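Local coordinates for protein benzoylformate Decarboxylase (PDB 4K9Q) that probably decarboxylates benzoylformate to benzaldehyde as a tetrameric, thiamine diphosphate- and magnesium-dependent enzyme of the TPP family, at residues Q99-L104 and S157-D162; R131-P136 and K165-V170. All coordinates share one frame; numbering follows the deposited sequence.

Interaction 1. Residues Q99-L104 and S157-D162; sequences QTREML and SLPLDD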
# COMPACT_ATOMS: atom_id res chain seq x y z
N GLN A 99 -5.62 -9.74 17.19
CA GLN A 99 -5.02 -10.64 18.17
C GLN A 99 -4.34 -9.84 19.28
O GLN A 99 -3.98 -8.68 19.09
CB GLN A 99 -4.03 -11.62 17.51
CG GLN A 99 -4.64 -13.00 17.22
CD GLN A 99 -4.82 -13.84 18.49
OE1 GLN A 99 -4.80 -13.32 19.61
NE2 GLN A 99 -5.00 -15.14 18.31
N THR A 100 -4.17 -10.47 20.44
CA THR A 100 -3.57 -9.80 21.58
C THR A 100 -2.13 -9.35 21.31
O THR A 100 -1.34 -10.07 20.68
CB THR A 100 -3.62 -10.70 22.82
OG1 THR A 100 -2.81 -10.12 23.84
CG2 THR A 100 -3.08 -12.09 22.50
N ARG A 101 -1.77 -8.17 21.81
CA ARG A 101 -0.39 -7.69 21.68
C ARG A 101 0.60 -8.68 22.30
O ARG A 101 1.79 -8.66 21.98
CB ARG A 101 -0.20 -6.31 22.33
CG ARG A 101 -0.94 -5.18 21.65
CD ARG A 101 -0.58 -3.79 22.26
NE ARG A 101 -1.64 -2.84 21.93
CZ ARG A 101 -1.57 -1.94 20.95
NH1 ARG A 101 -2.61 -1.15 20.72
NH2 ARG A 101 -0.48 -1.85 20.19
N GLU A 102 0.11 -9.55 23.18
CA GLU A 102 0.98 -10.55 23.80
C GLU A 102 1.53 -11.52 22.76
O GLU A 102 2.59 -12.11 22.98
CB GLU A 102 0.24 -11.33 24.89
CG GLU A 102 -0.32 -10.49 26.05
CD GLU A 102 0.74 -10.08 27.07
OE1 GLU A 102 1.88 -10.58 27.03
OE2 GLU A 102 0.41 -9.24 27.93
N MET A 103 0.84 -11.67 21.63
CA MET A 103 1.26 -12.63 20.60
C MET A 103 1.45 -12.04 19.20
O MET A 103 2.00 -12.70 18.31
CB MET A 103 0.25 -13.79 20.51
CG MET A 103 0.16 -14.66 21.76
SD MET A 103 -0.69 -16.23 21.49
CE MET A 103 -2.42 -15.72 21.45
N LEU A 104 1.00 -10.80 19.01
CA LEU A 104 0.92 -10.19 17.69
C LEU A 104 2.17 -10.33 16.82
O LEU A 104 2.08 -10.56 15.62
CB LEU A 104 0.59 -8.71 17.81
CG LEU A 104 -0.82 -8.24 17.49
CD1 LEU A 104 -0.84 -6.71 17.51
CD2 LEU A 104 -1.31 -8.81 16.14
N SER A 157 -8.14 -1.09 13.86
CA SER A 157 -7.79 -2.44 14.26
C SER A 157 -7.41 -2.39 15.73
O SER A 157 -6.48 -1.66 16.11
CB SER A 157 -6.60 -2.92 13.42
OG SER A 157 -6.14 -4.18 13.87
N LEU A 158 -8.11 -3.16 16.56
CA LEU A 158 -8.05 -3.00 18.01
C LEU A 158 -7.66 -4.29 18.74
O LEU A 158 -8.47 -5.19 18.92
CB LEU A 158 -9.41 -2.47 18.51
CG LEU A 158 -9.79 -1.12 17.85
CD1 LEU A 158 -11.25 -0.83 17.94
CD2 LEU A 158 -8.97 0.02 18.44
N PRO A 159 -6.39 -4.40 19.14
CA PRO A 159 -5.93 -5.61 19.86
C PRO A 159 -6.78 -5.92 21.10
O PRO A 159 -7.08 -5.02 21.88
CB PRO A 159 -4.49 -5.25 20.25
CG PRO A 159 -4.05 -4.32 19.16
CD PRO A 159 -5.27 -3.49 18.82
N LEU A 160 -7.13 -7.18 21.29
CA LEU A 160 -8.17 -7.55 22.26
C LEU A 160 -7.78 -7.26 23.70
O LEU A 160 -8.65 -7.07 24.56
CB LEU A 160 -8.54 -9.03 22.11
CG LEU A 160 -7.45 -10.03 22.51
CD1 LEU A 160 -7.65 -10.45 23.96
CD2 LEU A 160 -7.50 -11.25 21.59
N ASP A 161 -6.48 -7.23 23.96
CA ASP A 161 -5.98 -7.03 25.31
C ASP A 161 -5.99 -5.57 25.77
O ASP A 161 -5.76 -5.30 26.95
CB ASP A 161 -4.58 -7.64 25.48
CG ASP A 161 -3.55 -7.09 24.48
OD1 ASP A 161 -3.88 -6.85 23.30
OD2 ASP A 161 -2.37 -6.92 24.89
N ASP A 162 -6.25 -4.64 24.86
CA ASP A 162 -6.20 -3.22 25.22
C ASP A 162 -7.33 -2.82 26.17
O ASP A 162 -7.15 -1.95 27.03
CB ASP A 162 -6.29 -2.33 23.98
CG ASP A 162 -5.02 -2.34 23.12
OD1 ASP A 162 -4.02 -2.99 23.50
OD2 ASP A 162 -5.04 -1.68 22.07
O HOH W 1 -1.32 -7.18 27.22
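T100 and P159 bring the two backbones closest, their CA atoms 5.1 Å apart, where the loop leaving strand 93-98 passes the C-terminal end of strand 154-159. The polar core is R101 between two consecutive aspartates. Its side chain, extended from CG to NE, grips D162 side-on: NE meets OD1 of D162 at 2.9 Å and NH1 meets OD2 at 2.8 Å, each on a syn lone pair. Guanidinium and carboxylate lie nearly coplanar, 11° apart, so the two nearly straight bonds fix the rotation of both groups. P159 CG sits over one guanidinium face, offset toward the rim, 3.8 Å from R101 NH1, and R101 NH2 reaches A130 O of the third subunit. The backbone N-H of R101 hydrogen-bonds to D161 OD1 at 2.9 Å, from above the carboxylate plane. A chi1 of 57° sets D161 CG between its backbone N and carbonyl carbon; OD2 also receives a bond from a water that donates to E102 OE2, bridging two like charges. T100 OG1 accepts from the N of E102, an ST turn that shapes the loop. The L160 methyl CD2 lies 3.6 Å from T100 N, which donates to Q99 OE1, while L160 CG packs against T100 CB. L158 bonds through its backbone to A96 and Q98, joining strand 154-159 to strand 93-98 in the parallel sheet; S157 pairs with Y127 of strand 126-127 on the other side, and D162 packs on V135 of helix 135-147.

Interaction 2. Residues R131-P136 and K165-V170; sequences RPEDVP and KLIPEV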
# COMPACT_ATOMS: atom_id res chain seq x y z
N ARG A 131 -0.60 2.06 21.29
CA ARG A 131 -0.67 1.57 22.67
C ARG A 131 -2.13 1.64 23.16
O ARG A 131 -2.95 2.35 22.56
CB ARG A 131 0.25 2.38 23.59
CG ARG A 131 -0.05 3.84 23.54
CD ARG A 131 1.01 4.72 24.21
NE ARG A 131 0.42 6.04 24.30
CZ ARG A 131 0.59 6.89 25.30
NH1 ARG A 131 1.37 6.56 26.33
NH2 ARG A 131 -0.02 8.06 25.26
N PRO A 132 -2.47 0.88 24.21
CA PRO A 132 -3.83 0.94 24.75
C PRO A 132 -4.26 2.37 25.12
O PRO A 132 -5.41 2.74 24.90
CB PRO A 132 -3.74 0.09 26.02
CG PRO A 132 -2.56 -0.80 25.82
CD PRO A 132 -1.61 -0.08 24.92
N GLU A 133 -3.32 3.15 25.66
CA GLU A 133 -3.60 4.53 26.05
C GLU A 133 -4.17 5.37 24.91
O GLU A 133 -4.91 6.33 25.15
CB GLU A 133 -2.33 5.19 26.58
CG GLU A 133 -1.90 4.74 27.98
CD GLU A 133 -1.10 3.43 27.99
OE1 GLU A 133 -0.94 2.79 26.92
OE2 GLU A 133 -0.63 3.04 29.08
N ASP A 134 -3.84 5.01 23.67
CA ASP A 134 -4.25 5.79 22.51
C ASP A 134 -5.61 5.40 21.94
O ASP A 134 -6.09 6.04 21.00
CB ASP A 134 -3.22 5.67 21.39
CG ASP A 134 -1.86 6.23 21.80
OD1 ASP A 134 -1.82 7.23 22.55
OD2 ASP A 134 -0.84 5.65 21.38
N VAL A 135 -6.24 4.36 22.49
CA VAL A 135 -7.48 3.86 21.90
C VAL A 135 -8.62 4.90 21.89
O VAL A 135 -9.24 5.12 20.85
CB VAL A 135 -7.92 2.49 22.48
CG1 VAL A 135 -9.34 2.12 22.02
CG2 VAL A 135 -6.90 1.41 22.11
N PRO A 136 -8.91 5.53 23.04
CA PRO A 136 -9.96 6.55 23.03
C PRO A 136 -9.66 7.67 22.04
O PRO A 136 -10.54 8.05 21.26
CB PRO A 136 -9.96 7.08 24.47
CG PRO A 136 -9.39 5.95 25.29
CD PRO A 136 -8.36 5.31 24.40
N LYS A 165 -7.11 -2.58 30.06
CA LYS A 165 -5.99 -1.82 30.63
C LYS A 165 -6.48 -0.57 31.36
O LYS A 165 -7.34 0.17 30.85
CB LYS A 165 -4.98 -1.42 29.54
CG LYS A 165 -4.33 -2.59 28.78
CD LYS A 165 -3.47 -3.45 29.70
CE LYS A 165 -2.63 -4.44 28.90
NZ LYS A 165 -3.43 -5.62 28.52
N LEU A 166 -5.96 -0.33 32.56
CA LEU A 166 -6.20 0.92 33.26
C LEU A 166 -5.28 1.99 32.71
O LEU A 166 -4.07 1.80 32.63
CB LEU A 166 -5.92 0.76 34.75
CG LEU A 166 -6.98 0.04 35.57
CD1 LEU A 166 -6.51 -0.06 37.01
CD2 LEU A 166 -8.30 0.79 35.48
N ILE A 167 -5.86 3.13 32.33
CA ILE A 167 -5.10 4.21 31.72
C ILE A 167 -5.51 5.54 32.35
O ILE A 167 -6.60 5.66 32.92
CB ILE A 167 -5.31 4.28 30.19
CG1 ILE A 167 -6.77 4.57 29.85
CG2 ILE A 167 -4.85 2.98 29.52
CD1 ILE A 167 -6.99 5.05 28.41
N PRO A 168 -4.64 6.56 32.24
CA PRO A 168 -4.98 7.89 32.76
C PRO A 168 -6.26 8.42 32.13
O PRO A 168 -6.50 8.24 30.93
CB PRO A 168 -3.79 8.74 32.33
CG PRO A 168 -2.66 7.78 32.22
CD PRO A 168 -3.28 6.52 31.68
N GLU A 169 -7.10 9.05 32.95
CA GLU A 169 -8.31 9.66 32.45
C GLU A 169 -7.95 10.96 31.74
O GLU A 169 -7.67 11.97 32.38
CB GLU A 169 -9.28 9.94 33.61
CG GLU A 169 -10.50 9.05 33.64
CD GLU A 169 -11.51 9.39 32.56
OE1 GLU A 169 -12.72 9.10 32.76
OE2 GLU A 169 -11.11 9.94 31.51
N VAL A 170 -7.93 10.90 30.41
CA VAL A 170 -7.67 12.08 29.59
C VAL A 170 -8.91 12.42 28.76
O VAL A 170 -9.57 11.53 28.22
CB VAL A 170 -6.46 11.89 28.66
CG1 VAL A 170 -6.30 13.08 27.73
CG2 VAL A 170 -5.19 11.67 29.47
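I167 supplies most of the apolar packing, pointing from strand 166-167 toward the turn that leads into helix 135-147. Its CG2 lies 3.8 Å from E133 CG, the two side chains sliding past each other in opposite directions, so the glutamate contributes its methylene rather than its charge. A chi1 of 63° puts I167 CG1 between the backbone N and the carbonyl carbon, and with chi2 anti (163°) CD1 meets P136 CG tip to tip at 4.0 Å. I167 also packs on V4 and I7 of helix 4-15. Nearby, P132 crosses K165 obliquely, its CG 3.9 Å from the lysine CG; P168 CD touches E133 CG more loosely. No hydrogen bond joins the two segments. The chain of K165 bends away at chi2, and NZ bonds to D161 O. Within 131-136, R131 NE forms a salt bridge with D134 OD1 at 3.1 Å, and E133 CB covers the centre of one face of the R131 guanidinium; R131 NH1 also pairs, at long range, with E102 of the third subunit. The arrangement is a peripheral β-strand, paired antiparallel with 2-3, packed on a helix N-terminus at the edge of the parallel α/β fold of the N-terminal TPP-binding domain.

Overall arrangement
The two contacts adjoin, their centres about 14 Å apart, and are threaded together: residues 131-136 precede strand 154-159, whereas residues 165-170 come after it. They touch where D162 OD1 packs on P132 CG and its OD2 on V135 CG2, so the aspartate paired with R101 also borders the start of helix 135-147. Interaction 1 is buried at the C-terminal end of strand 154-159, in the parallel sheet that also holds 93-98, and relies on directional bonds to charged groups. Interaction 2 is partly buried, at strand 166-167 outside that sheet, and relies on aliphatic and proline packing. Both reach the third subunit, where R101 and R131 pack across the interface.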